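Local coordinates for protein putative oxidoreductase (Pseudomonas putida, PDB 3L6D) that is a putative oxidoreductase that probably binds NADP through a Rossmann-type domain, at residues G18-I23 / G125-Y130; Q26-Q31 / R154-G159; F71-N76 / H80-M85; E148-H153 / G162-L167; F191-A196 / R209-T214. All coordinates share one frame; numbering follows the deposited sequence. Where two conformers were deposited one is given.

Interaction 1 of 5, residues G18-I23 / G125-Y130; sequences GAMGTI and GMIVAY
Selenomethionine M20, in the first turn of helix 19-30, reaches across to the end of strand 121-128 with its terminal methyl. That methyl, CE of M20, lies 4.1 Å from CG2 of I127, and it also comes within 3.8 Å of the backbone O of A129. The two side chains cross obliquely. I127 sends CB toward the helix and offers its short branch, CG2, whereas M20 starts out past the strand and has to be turned to it. With CG anti to the backbone N (chi1 -172°), the chain bends at chi2 (48°) and again at chi3 (93°), and these bends deliver CE to the strand. V128 is the centre of an inverse gamma turn, and beyond it Y130 directs CB away from M20; its OH is hydrogen-bonded to NE2 of H245 of the second subunit. At the other side, G18 occupies the N-cap position, and its O accepts from both N and OG1 of T22, each at 2.8 Å, the hydroxyl coming from above the carbonyl plane. G18 and G21 fit a GxGxxG pattern, consistent with a dinucleotide-binding turn. Around the contact, strand 121-128 pairs with D99 on strand 96-99 and with H140 and I142 on strand 140-145. Helix 169-199 packs on M126 and V128, while helix 42-50 lies against T22.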
# COMPACT_ATOMS: atom_id res chain seq x y z
N GLY B 18 -19.97 -11.28 -20.44
CA GLY B 18 -19.87 -11.71 -19.07
C GLY B 18 -19.79 -10.43 -18.29
O GLY B 18 -20.00 -9.38 -18.82
N ALA B 19 -19.48 -10.52 -17.02
CA ALA B 19 -19.49 -9.33 -16.16
C ALA B 19 -18.62 -8.16 -16.67
O ALA B 19 -19.05 -7.00 -16.63
CB ALA B 19 -19.11 -9.69 -14.72
N MSE B 20 -17.40 -8.48 -17.10
CA MSE B 20 -16.42 -7.47 -17.52
C MSE B 20 -16.81 -6.84 -18.88
O MSE B 20 -16.88 -5.61 -19.01
CB MSE B 20 -15.02 -8.10 -17.56
CG MSE B 20 -13.87 -7.14 -17.80
SE MSE B 20 -13.81 -5.50 -16.73
CE MSE B 20 -12.68 -6.04 -15.20
N GLY B 21 -17.10 -7.70 -19.85
CA GLY B 21 -17.64 -7.22 -21.12
C GLY B 21 -18.94 -6.44 -20.96
O GLY B 21 -19.10 -5.39 -21.57
N THR B 22 -19.86 -6.92 -20.13
CA THR B 22 -21.11 -6.20 -19.89
C THR B 22 -20.82 -4.81 -19.35
O THR B 22 -21.38 -3.82 -19.85
CB THR B 22 -22.08 -6.97 -18.95
OG1 THR B 22 -22.41 -8.22 -19.57
CG2 THR B 22 -23.38 -6.17 -18.73
N ILE B 23 -19.92 -4.70 -18.36
CA ILE B 23 -19.66 -3.36 -17.84
C ILE B 23 -18.95 -2.46 -18.83
O ILE B 23 -19.21 -1.26 -18.89
CB ILE B 23 -19.00 -3.26 -16.40
CG1 ILE B 23 -19.23 -1.85 -15.79
CG2 ILE B 23 -17.52 -3.42 -16.44
CD1 ILE B 23 -20.59 -1.62 -15.19
N GLY B 125 -5.08 -6.04 -24.12
CA GLY B 125 -5.25 -5.08 -23.03
C GLY B 125 -5.30 -5.80 -21.68
O GLY B 125 -5.71 -6.98 -21.60
N MSE B 126 -4.83 -5.11 -20.65
CA MSE B 126 -5.00 -5.52 -19.25
C MSE B 126 -5.60 -4.32 -18.52
O MSE B 126 -5.04 -3.22 -18.54
CB MSE B 126 -3.67 -5.92 -18.62
CG MSE B 126 -3.25 -7.38 -18.84
SE MSE B 126 -1.38 -7.52 -19.47
CE MSE B 126 -1.70 -6.22 -20.87
N ILE B 127 -6.70 -4.54 -17.84
CA ILE B 127 -7.27 -3.46 -17.11
C ILE B 127 -7.01 -3.63 -15.63
O ILE B 127 -7.39 -4.60 -15.05
CB ILE B 127 -8.73 -3.25 -17.43
CG1 ILE B 127 -9.26 -2.12 -16.60
CG2 ILE B 127 -9.51 -4.47 -17.20
CD1 ILE B 127 -10.21 -1.33 -17.31
N VAL B 128 -6.34 -2.66 -15.04
CA VAL B 128 -6.01 -2.74 -13.65
C VAL B 128 -7.14 -2.22 -12.81
O VAL B 128 -7.03 -1.21 -12.19
CB VAL B 128 -4.73 -2.01 -13.36
CG1 VAL B 128 -4.17 -2.43 -12.05
CG2 VAL B 128 -3.75 -2.27 -14.42
N ALA B 129 -8.24 -2.93 -12.81
CA ALA B 129 -9.39 -2.49 -12.07
C ALA B 129 -10.35 -3.60 -11.82
O ALA B 129 -10.36 -4.56 -12.52
CB ALA B 129 -10.07 -1.41 -12.82
N TYR B 130 -11.17 -3.43 -10.82
CA TYR B 130 -12.34 -4.29 -10.67
C TYR B 130 -13.41 -3.69 -11.56
O TYR B 130 -13.36 -2.49 -11.86
CB TYR B 130 -12.75 -4.37 -9.19
CG TYR B 130 -11.75 -5.14 -8.36
CD1 TYR B 130 -11.67 -6.52 -8.43
CD2 TYR B 130 -10.83 -4.47 -7.53
CE1 TYR B 130 -10.74 -7.23 -7.69
CE2 TYR B 130 -9.87 -5.19 -6.77
CZ TYR B 130 -9.85 -6.56 -6.86
OH TYR B 130 -8.96 -7.31 -6.11

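Interaction 2 of 5, residues Q26-Q31 / R154-G159; sequences QVLLKQ and RALLEG
Q31, the residue just past helix 19-30, makes the one hydrogen bond between these segments, from NE2 to the backbone O of G159. NE2 of Q31 lies only 2.6 Å from O of G159, and the bond is almost straight, with 177° at the hydrogen. G159 O lies in the plane of the Q31 amide, while the donor is tilted 20° from the carbonyl plane of G159. The side chain is extended beyond CG, which carries the amide across to the glycine; OE1 of Q31 comes to 3.3 Å from CA of G159, where there is no side chain in the way. The same OE1 accepts a hydrogen bond from NZ of K33, so both ends of the amide are engaged and its rotation is fixed.

Across the segments, van der Waals packing does the rest. L28 and L156 meet at about a right angle through CD2 of L28 and CD1 of L156, 4.1 Å apart. V27 lays CG1 against the carbonyl of G159, 3.5 Å from its O.

The salt bridge is internal to 154-159: NH1 of R154 bridges to OE2 of E158 at 3.1 Å, with the oxygen in the guanidinium plane.

L28 and L156 both rest on V12 of strand 12-15, and L28 also touches V35. Helix 19-30 joins the neighbouring parallel strands 12-15 and 35-38, the beta-alpha-beta crossover characteristic of a Rossmann fold, and 154-157 packs beside it.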
# COMPACT_ATOMS: atom_id res chain seq x y z
N GLN B 26 -21.61 -1.16 -21.13
CA GLN B 26 -22.47 -0.15 -20.48
C GLN B 26 -21.77 1.18 -20.35
O GLN B 26 -22.34 2.24 -20.63
CB GLN B 26 -22.91 -0.63 -19.08
CG GLN B 26 -23.90 -1.78 -19.08
CD GLN B 26 -24.16 -2.35 -17.67
OE1 GLN B 26 -25.31 -2.70 -17.34
NE2 GLN B 26 -23.12 -2.44 -16.85
N VAL B 27 -20.50 1.13 -19.91
CA VAL B 27 -19.71 2.36 -19.74
C VAL B 27 -19.59 3.11 -21.07
O VAL B 27 -19.88 4.33 -21.18
CB VAL B 27 -18.31 2.04 -19.08
CG1 VAL B 27 -17.25 3.06 -19.42
CG2 VAL B 27 -18.48 1.95 -17.56
N LEU B 28 -19.23 2.36 -22.11
CA LEU B 28 -19.11 2.94 -23.44
C LEU B 28 -20.44 3.51 -23.95
O LEU B 28 -20.45 4.63 -24.47
CB LEU B 28 -18.51 1.92 -24.43
CG LEU B 28 -17.10 1.47 -24.08
CD1 LEU B 28 -16.77 0.20 -24.92
CD2 LEU B 28 -16.10 2.62 -24.37
N LEU B 29 -21.57 2.78 -23.75
CA LEU B 29 -22.89 3.37 -24.08
C LEU B 29 -23.19 4.64 -23.30
O LEU B 29 -23.69 5.62 -23.87
CB LEU B 29 -24.04 2.39 -23.84
CG LEU B 29 -24.21 1.20 -24.76
CD1 LEU B 29 -25.10 0.21 -24.02
CD2 LEU B 29 -24.86 1.65 -26.13
N LYS B 30 -22.87 4.62 -22.01
CA LYS B 30 -23.09 5.78 -21.14
C LYS B 30 -22.29 7.01 -21.61
O LYS B 30 -22.75 8.13 -21.50
CB LYS B 30 -22.77 5.41 -19.68
CG LYS B 30 -22.96 6.53 -18.67
CD LYS B 30 -24.39 6.56 -18.12
CE LYS B 30 -24.71 7.89 -17.39
NZ LYS B 30 -23.66 8.23 -16.36
N GLN B 31 -21.10 6.77 -22.16
CA GLN B 31 -20.24 7.82 -22.66
C GLN B 31 -20.66 8.34 -24.03
O GLN B 31 -20.04 9.26 -24.55
CB GLN B 31 -18.78 7.32 -22.71
CG GLN B 31 -18.18 7.07 -21.31
CD GLN B 31 -16.92 6.21 -21.34
OE1 GLN B 31 -16.50 5.74 -22.41
NE2 GLN B 31 -16.33 5.97 -20.18
N ARG B 154 -6.91 4.86 -29.10
CA ARG B 154 -6.56 5.18 -27.72
C ARG B 154 -7.67 5.94 -27.00
O ARG B 154 -7.97 5.62 -25.87
CB ARG B 154 -5.26 6.01 -27.69
CG ARG B 154 -4.82 6.28 -26.28
CD ARG B 154 -4.04 7.55 -26.27
NE ARG B 154 -2.62 7.26 -26.29
CZ ARG B 154 -1.90 7.09 -25.19
NH1 ARG B 154 -2.48 7.18 -24.02
NH2 ARG B 154 -0.60 6.85 -25.27
N ALA B 155 -8.28 6.93 -27.66
CA ALA B 155 -9.33 7.75 -27.03
C ALA B 155 -10.51 6.85 -26.62
O ALA B 155 -11.07 6.97 -25.53
CB ALA B 155 -9.84 8.94 -28.00
N LEU B 156 -10.84 5.91 -27.48
CA LEU B 156 -11.92 4.97 -27.20
C LEU B 156 -11.60 4.12 -25.96
O LEU B 156 -12.41 4.01 -25.03
CB LEU B 156 -12.10 4.03 -28.41
CG LEU B 156 -13.03 2.85 -28.22
CD1 LEU B 156 -14.46 3.34 -28.08
CD2 LEU B 156 -12.86 1.95 -29.44
N LEU B 157 -10.40 3.56 -25.94
CA LEU B 157 -9.97 2.69 -24.87
C LEU B 157 -9.80 3.46 -23.55
O LEU B 157 -10.00 2.92 -22.47
CB LEU B 157 -8.68 1.98 -25.28
CG LEU B 157 -8.90 1.04 -26.49
CD1 LEU B 157 -7.64 0.32 -26.86
CD2 LEU B 157 -10.10 0.02 -26.23
N GLU B 158 -9.46 4.73 -23.66
CA GLU B 158 -9.45 5.62 -22.48
C GLU B 158 -10.83 5.78 -21.86
O GLU B 158 -10.95 6.20 -20.71
CB GLU B 158 -8.80 6.99 -22.79
CG GLU B 158 -7.28 6.89 -22.77
CD GLU B 158 -6.56 8.12 -23.36
OE1 GLU B 158 -7.22 9.02 -23.95
OE2 GLU B 158 -5.31 8.12 -23.25
N GLY B 159 -11.88 5.42 -22.60
CA GLY B 159 -13.21 5.38 -22.02
C GLY B 159 -13.34 4.33 -20.93
O GLY B 159 -14.16 4.48 -20.01

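Interaction 3 of 5, residues F71-N76 / H80-M85; sequences FVLLDN and HEVLGM
F71 and L73 meet V82 and L83 in the close-packed half of this contact. The F71 ring presents CE2 to CD2 of L83, which sits at the ring edge 3.7 Å away. The V82 side chain runs against that of F71 from the opposite direction, its CG1 3.9 Å from CE2 of F71. The other branch of that valine, CG2, packs on CD1 of L73 at 3.9 Å, so V82 is wedged between phenylalanine and leucine with one methyl for each. F71 and V82 are buried, with V59 of helix 59-65 also on V82.

The N76 and H80 side is looser and partly exposed. The backbone joins them as one helical bond, H80 N to N76 O at 3.1 Å. Their side chains share a water that accepts from ND2 of N76 at 3.0 Å and lies 2.8 Å from NE2 of H80, in the plane of the imidazole. The N76 amide is turned 70° from that ring.

Just before, D75 N-caps helix 76-84, its OD1 taking the N of A78; the helix end probably favours a charged carboxylate here. Undirected apolar packing thus holds the helix to the end of strand 68-71 and the loop that follows, while polar contacts, the D75 cap and a water between N76 and H80, lie along its first turns.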
# COMPACT_ATOMS: atom_id res chain seq x y z
N PHE B 71 -12.69 -7.88 -27.32
CA PHE B 71 -12.94 -9.30 -26.98
C PHE B 71 -12.78 -9.51 -25.47
O PHE B 71 -11.77 -9.12 -24.90
CB PHE B 71 -11.92 -10.24 -27.60
CG PHE B 71 -12.18 -10.61 -29.02
CD1 PHE B 71 -12.69 -9.72 -29.93
CD2 PHE B 71 -11.77 -11.85 -29.48
CE1 PHE B 71 -12.90 -10.08 -31.27
CE2 PHE B 71 -11.95 -12.23 -30.81
CZ PHE B 71 -12.53 -11.33 -31.71
N VAL B 72 -13.78 -10.11 -24.83
CA VAL B 72 -13.67 -10.39 -23.41
C VAL B 72 -14.33 -11.74 -23.22
O VAL B 72 -15.52 -11.83 -22.97
CB VAL B 72 -14.36 -9.32 -22.49
CG1 VAL B 72 -13.71 -9.36 -21.11
CG2 VAL B 72 -14.30 -7.92 -23.04
N LEU B 73 -13.55 -12.79 -23.35
CA LEU B 73 -14.10 -14.14 -23.47
C LEU B 73 -13.65 -15.00 -22.31
O LEU B 73 -12.82 -14.56 -21.51
CB LEU B 73 -13.67 -14.77 -24.79
CG LEU B 73 -14.29 -14.07 -26.01
CD1 LEU B 73 -13.50 -14.40 -27.26
CD2 LEU B 73 -15.77 -14.41 -26.20
N LEU B 74 -14.21 -16.21 -22.20
CA LEU B 74 -13.90 -17.06 -21.05
C LEU B 74 -12.41 -17.35 -21.00
O LEU B 74 -11.76 -17.08 -19.99
CB LEU B 74 -14.70 -18.39 -21.06
CG LEU B 74 -14.48 -19.24 -19.78
CD1 LEU B 74 -14.86 -18.47 -18.50
CD2 LEU B 74 -15.20 -20.60 -19.82
N ASP B 75 -11.88 -17.90 -22.08
CA ASP B 75 -10.47 -18.30 -22.08
C ASP B 75 -9.91 -18.32 -23.50
O ASP B 75 -10.60 -17.94 -24.45
CB ASP B 75 -10.32 -19.67 -21.39
CG ASP B 75 -11.18 -20.75 -22.04
OD1 ASP B 75 -11.64 -20.56 -23.19
OD2 ASP B 75 -11.38 -21.80 -21.38
N ASN B 76 -8.68 -18.82 -23.64
CA ASN B 76 -8.06 -18.89 -24.94
C ASN B 76 -8.84 -19.83 -25.87
O ASN B 76 -9.02 -19.51 -27.03
CB ASN B 76 -6.58 -19.29 -24.84
CG ASN B 76 -5.74 -18.67 -25.94
OD1 ASN B 76 -5.62 -17.44 -26.01
ND2 ASN B 76 -5.14 -19.50 -26.81
N HIS B 80 -10.23 -18.74 -29.74
CA HIS B 80 -9.96 -19.40 -31.02
C HIS B 80 -11.25 -19.84 -31.67
O HIS B 80 -11.39 -19.74 -32.88
CB HIS B 80 -8.97 -20.55 -30.84
CG HIS B 80 -7.55 -20.10 -30.77
ND1 HIS B 80 -6.75 -19.98 -31.90
CD2 HIS B 80 -6.77 -19.74 -29.72
CE1 HIS B 80 -5.55 -19.58 -31.54
NE2 HIS B 80 -5.53 -19.42 -30.22
N GLU B 81 -12.20 -20.31 -30.87
CA GLU B 81 -13.53 -20.70 -31.35
C GLU B 81 -14.27 -19.53 -32.07
O GLU B 81 -14.80 -19.69 -33.20
CB GLU B 81 -14.35 -21.22 -30.18
CG GLU B 81 -15.81 -21.53 -30.52
CD GLU B 81 -16.60 -22.05 -29.33
OE1 GLU B 81 -16.31 -21.65 -28.17
OE2 GLU B 81 -17.53 -22.86 -29.56
N VAL B 82 -14.30 -18.37 -31.41
CA VAL B 82 -14.85 -17.16 -32.01
C VAL B 82 -14.16 -16.86 -33.35
O VAL B 82 -14.85 -16.64 -34.36
CB VAL B 82 -14.74 -15.94 -31.02
CG1 VAL B 82 -14.87 -14.62 -31.76
CG2 VAL B 82 -15.78 -16.03 -29.92
N LEU B 83 -12.83 -16.91 -33.37
CA LEU B 83 -12.04 -16.58 -34.56
C LEU B 83 -12.17 -17.60 -35.70
O LEU B 83 -11.89 -17.29 -36.87
CB LEU B 83 -10.55 -16.41 -34.21
CG LEU B 83 -9.94 -15.09 -33.66
CD1 LEU B 83 -10.59 -13.81 -34.22
CD2 LEU B 83 -10.03 -15.11 -32.20
N GLY B 84 -12.58 -18.82 -35.36
CA GLY B 84 -12.73 -19.89 -36.35
C GLY B 84 -14.10 -19.92 -37.00
O GLY B 84 -14.30 -20.63 -37.98
N MSE B 85 -15.03 -19.14 -36.47
CA MSE B 85 -16.42 -19.17 -36.96
C MSE B 85 -16.57 -18.75 -38.43
O MSE B 85 -15.65 -18.16 -39.00
CB MSE B 85 -17.33 -18.35 -36.04
CG MSE B 85 -17.74 -19.11 -34.79
SE MSE B 85 -18.61 -18.00 -33.44
CE MSE B 85 -20.07 -19.26 -33.03
O HOH W 1 -3.18 -18.68 -28.90

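Interaction 4 of 5, residues E148-H153 / G162-L167; sequences EAFEQH and GHTVFL
F150 and F166 both set CG opposite the backbone N, at chi1 162° and -176°, and these torsions let helix 147-152 and strand 163-166, the outermost strand at one side of the Rossmann-type sheet, meet through their rings. The side chains slide past each other in opposite directions, so that each ring lies beside the other's root. CB of F166 stands over one face of the F150 ring, 4.0 Å from its centroid and 28° off the normal, which makes a CH-pi contact. In return, CD1 of F166 closes to 3.7 Å on both CB and CG of F150. The rings themselves are oblique to one another, centroids 5.4 Å apart, neither stacked nor T-shaped.

Both phenylalanines are buried, and the F150 ring also meets that of H143 on strand 140-145. The residue before F150, A149, rests on T96, H121 and V123, so A149 packs on strands 96-99 and 121-128.

T164 comes at the far rim of the F150 ring from the opposite direction. Its hydroxyl OG1 is turned to the neighbouring strand, where it is hydrogen-bonded with OG of S141 and with ND1 of H143. The methyl branch therefore does the touching: CG2 of T164 lies in the plane of the F150 ring, at its edge, 3.6 Å from CZ.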
# COMPACT_ATOMS: atom_id res chain seq x y z
N GLU B 148 0.45 1.07 -33.55
CA GLU B 148 -0.30 1.98 -34.42
C GLU B 148 -1.82 1.82 -34.21
O GLU B 148 -2.53 2.81 -34.03
CB GLU B 148 0.12 1.82 -35.88
CG GLU B 148 1.59 2.23 -36.14
CD GLU B 148 2.51 1.01 -36.26
OE1 GLU B 148 2.64 0.24 -35.28
OE2 GLU B 148 3.07 0.82 -37.37
N ALA B 149 -2.30 0.58 -34.16
CA ALA B 149 -3.74 0.36 -33.91
C ALA B 149 -4.16 0.85 -32.51
O ALA B 149 -5.28 1.40 -32.32
CB ALA B 149 -4.09 -1.12 -34.07
N PHE B 150 -3.30 0.62 -31.51
CA PHE B 150 -3.57 1.15 -30.19
C PHE B 150 -3.70 2.70 -30.23
O PHE B 150 -4.61 3.25 -29.64
CB PHE B 150 -2.49 0.74 -29.16
CG PHE B 150 -2.51 1.61 -27.93
CD1 PHE B 150 -3.43 1.37 -26.93
CD2 PHE B 150 -1.66 2.69 -27.81
CE1 PHE B 150 -3.49 2.19 -25.79
CE2 PHE B 150 -1.69 3.53 -26.69
CZ PHE B 150 -2.59 3.26 -25.67
N GLU B 151 -2.78 3.37 -30.91
CA GLU B 151 -2.86 4.84 -31.00
C GLU B 151 -4.15 5.28 -31.71
O GLU B 151 -4.81 6.23 -31.26
CB GLU B 151 -1.64 5.44 -31.71
CG GLU B 151 -0.34 5.43 -30.91
CD GLU B 151 -0.41 6.20 -29.60
OE1 GLU B 151 -1.22 7.16 -29.46
OE2 GLU B 151 0.34 5.81 -28.67
N GLN B 152 -4.50 4.59 -32.79
CA GLN B 152 -5.75 4.91 -33.50
C GLN B 152 -6.96 4.88 -32.56
O GLN B 152 -7.86 5.74 -32.67
CB GLN B 152 -5.96 3.95 -34.69
CG GLN B 152 -7.27 4.15 -35.44
CD GLN B 152 -7.46 3.09 -36.55
OE1 GLN B 152 -6.56 2.32 -36.85
NE2 GLN B 152 -8.67 3.03 -37.11
N HIS B 153 -6.98 3.91 -31.65
CA HIS B 153 -8.14 3.68 -30.81
C HIS B 153 -7.95 4.10 -29.36
O HIS B 153 -8.74 3.76 -28.47
CB HIS B 153 -8.58 2.19 -30.92
CG HIS B 153 -8.99 1.82 -32.32
ND1 HIS B 153 -10.05 2.41 -32.96
CD2 HIS B 153 -8.40 1.00 -33.22
CE1 HIS B 153 -10.14 1.94 -34.19
NE2 HIS B 153 -9.16 1.06 -34.36
N GLY B 162 -9.18 5.72 -17.38
CA GLY B 162 -8.66 7.03 -17.67
C GLY B 162 -7.18 7.13 -17.99
O GLY B 162 -6.78 8.02 -18.73
N HIS B 163 -6.36 6.24 -17.46
CA HIS B 163 -4.93 6.35 -17.71
C HIS B 163 -4.55 5.07 -18.43
O HIS B 163 -5.01 4.01 -18.06
CB HIS B 163 -4.13 6.42 -16.39
CG HIS B 163 -4.43 7.63 -15.56
ND1 HIS B 163 -3.72 8.82 -15.66
CD2 HIS B 163 -5.37 7.84 -14.61
CE1 HIS B 163 -4.21 9.69 -14.80
NE2 HIS B 163 -5.21 9.12 -14.15
N THR B 164 -3.79 5.18 -19.50
CA THR B 164 -3.37 3.99 -20.20
C THR B 164 -1.90 4.09 -20.59
O THR B 164 -1.35 5.17 -20.62
CB THR B 164 -4.29 3.60 -21.37
OG1 THR B 164 -4.01 2.22 -21.70
CG2 THR B 164 -4.08 4.53 -22.59
N VAL B 165 -1.25 2.96 -20.82
CA VAL B 165 0.14 3.01 -21.29
C VAL B 165 0.29 1.85 -22.30
O VAL B 165 -0.27 0.77 -22.12
CB VAL B 165 1.16 2.93 -20.09
CG1 VAL B 165 1.07 1.53 -19.36
CG2 VAL B 165 2.58 3.17 -20.55
N PHE B 166 1.00 2.11 -23.38
CA PHE B 166 1.40 1.04 -24.27
C PHE B 166 2.86 0.70 -23.96
O PHE B 166 3.74 1.57 -23.91
CB PHE B 166 1.21 1.47 -25.74
CG PHE B 166 1.52 0.37 -26.73
CD1 PHE B 166 0.49 -0.41 -27.26
CD2 PHE B 166 2.83 0.13 -27.12
CE1 PHE B 166 0.77 -1.41 -28.15
CE2 PHE B 166 3.11 -0.90 -28.02
CZ PHE B 166 2.10 -1.67 -28.52
N LEU B 167 3.12 -0.59 -23.81
CA LEU B 167 4.46 -1.09 -23.73
C LEU B 167 4.62 -2.20 -24.77
O LEU B 167 3.63 -2.89 -25.09
CB LEU B 167 4.71 -1.67 -22.31
CG LEU B 167 4.69 -0.65 -21.18
CD1 LEU B 167 4.64 -1.38 -19.86
CD2 LEU B 167 5.94 0.22 -21.31

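Interaction 5 of 5, residues F191-A196 / R209-T214; sequences FEAVGA and RLLLET
The backbone O of L210 is gripped twice by T214: OG1 donates at 2.7 Å and N at 2.9 Å, from opposite faces of the carbonyl plane. This doubled helical bond lies in helix 204-232 of the all-helical C-terminal domain, which packs here on helix 169-199. L211 carries the contact. Its CB points toward the other helix, and the side chain crosses that of V194 at a slant. All three touching residues are buried, and F190 adds to the packing on L211.

Polar groups flank this apolar meeting. The carboxylate of E192 is held at both oxygens, OE1 by the N of V265 and OE2 by the N of F266, at the start of helix 264-281. R209 forms a salt bridge to E231 of the second subunit, and A193 packs on H182 of that subunit, so the helix pair is also part of the dimer interface. Between the two helices, CD1 of L211 sits equally close to CB of A193 and CG2 of V194, 4.1 Å from each.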
# COMPACT_ATOMS: atom_id res chain seq x y z
N PHE B 191 -4.84 -7.60 5.06
CA PHE B 191 -5.66 -8.68 5.63
C PHE B 191 -4.95 -9.39 6.77
O PHE B 191 -5.57 -9.64 7.81
CB PHE B 191 -6.17 -9.68 4.55
CG PHE B 191 -6.87 -9.03 3.41
CD1 PHE B 191 -7.66 -7.90 3.61
CD2 PHE B 191 -6.72 -9.52 2.11
CE1 PHE B 191 -8.31 -7.28 2.53
CE2 PHE B 191 -7.37 -8.91 1.03
CZ PHE B 191 -8.17 -7.79 1.24
N GLU B 192 -3.67 -9.69 6.57
CA GLU B 192 -2.88 -10.38 7.60
C GLU B 192 -2.76 -9.55 8.92
O GLU B 192 -2.89 -10.10 10.01
CB GLU B 192 -1.49 -10.80 7.05
CG GLU B 192 -0.57 -11.51 8.08
CD GLU B 192 0.80 -11.93 7.54
OE1 GLU B 192 0.90 -13.03 6.94
OE2 GLU B 192 1.78 -11.20 7.75
N ALA B 193 -2.53 -8.24 8.80
CA ALA B 193 -2.33 -7.38 9.97
C ALA B 193 -3.64 -7.19 10.70
O ALA B 193 -3.68 -7.29 11.93
CB ALA B 193 -1.71 -6.03 9.56
N VAL B 194 -4.71 -6.96 9.95
CA VAL B 194 -6.06 -6.90 10.54
C VAL B 194 -6.44 -8.21 11.27
O VAL B 194 -6.94 -8.20 12.41
CB VAL B 194 -7.12 -6.52 9.47
CG1 VAL B 194 -8.54 -6.70 10.01
CG2 VAL B 194 -6.93 -5.07 9.05
N GLY B 195 -6.19 -9.34 10.62
CA GLY B 195 -6.45 -10.65 11.23
C GLY B 195 -5.62 -10.82 12.48
O GLY B 195 -6.10 -11.37 13.47
N ALA B 196 -4.37 -10.36 12.44
CA ALA B 196 -3.48 -10.43 13.60
C ALA B 196 -4.01 -9.56 14.74
O ALA B 196 -3.92 -9.96 15.92
CB ALA B 196 -2.05 -10.01 13.23
N ARG B 209 -10.65 0.10 9.81
CA ARG B 209 -10.65 1.50 9.33
C ARG B 209 -9.52 2.32 9.96
O ARG B 209 -8.84 3.09 9.27
CB ARG B 209 -11.98 2.21 9.53
CG ARG B 209 -11.96 3.65 9.04
CD ARG B 209 -13.36 4.15 8.75
NE ARG B 209 -13.72 3.77 7.39
CZ ARG B 209 -14.96 3.62 6.95
NH1 ARG B 209 -16.00 3.80 7.78
NH2 ARG B 209 -15.18 3.28 5.68
N LEU B 210 -9.31 2.14 11.26
CA LEU B 210 -8.19 2.82 11.94
C LEU B 210 -6.84 2.42 11.37
O LEU B 210 -5.97 3.27 11.22
CB LEU B 210 -8.20 2.58 13.45
CG LEU B 210 -7.28 3.52 14.24
CD1 LEU B 210 -7.66 5.01 14.03
CD2 LEU B 210 -7.23 3.18 15.76
N LEU B 211 -6.66 1.14 11.06
CA LEU B 211 -5.37 0.70 10.54
C LEU B 211 -5.09 1.36 9.19
O LEU B 211 -4.03 1.92 8.97
CB LEU B 211 -5.30 -0.84 10.42
CG LEU B 211 -3.90 -1.45 10.64
CD1 LEU B 211 -3.95 -2.94 10.98
CD2 LEU B 211 -3.01 -1.23 9.44
N LEU B 212 -6.08 1.33 8.31
CA LEU B 212 -5.96 2.00 7.02
C LEU B 212 -5.68 3.51 7.14
O LEU B 212 -4.75 4.05 6.50
CB LEU B 212 -7.20 1.73 6.16
CG LEU B 212 -7.17 2.37 4.76
CD1 LEU B 212 -6.05 1.73 3.94
CD2 LEU B 212 -8.50 2.22 4.02
N GLU B 213 -6.48 4.19 7.94
CA GLU B 213 -6.37 5.65 8.02
C GLU B 213 -5.05 6.09 8.68
O GLU B 213 -4.47 7.08 8.25
CB GLU B 213 -7.64 6.26 8.63
CG GLU B 213 -8.86 5.88 7.72
CD GLU B 213 -10.19 6.58 8.00
OE1 GLU B 213 -10.42 7.06 9.13
OE2 GLU B 213 -11.05 6.57 7.05
N THR B 214 -4.54 5.30 9.63
CA THR B 214 -3.36 5.67 10.41
C THR B 214 -2.05 5.36 9.63
O THR B 214 -1.01 5.95 9.91
CB THR B 214 -3.40 5.05 11.84
OG1 THR B 214 -4.68 5.35 12.44
CG2 THR B 214 -2.35 5.68 12.73

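In the fold
Interactions 1 to 4 lie in the NAD-binding domain, and interaction 5 follows in the helical C-terminal domain, its centre about 28 to 41 Å from theirs. Interactions 1 and 2 share helix 19-30, with centres about 12 Å apart, and both tie this early helix to much later chain. Interaction 3, a local strand-to-helix turn, falls between their segments in sequence and touches interaction 1 where V72 packs on M20 and G21. Interactions 2 and 4 alternate along the chain and meet where R154 and E158 pack on T164. Strand 163-166 leads directly into helix 169-199, which carries the chain to interaction 5. Both interactions 1 and 5 touch the second subunit, so dimerisation involves both domains.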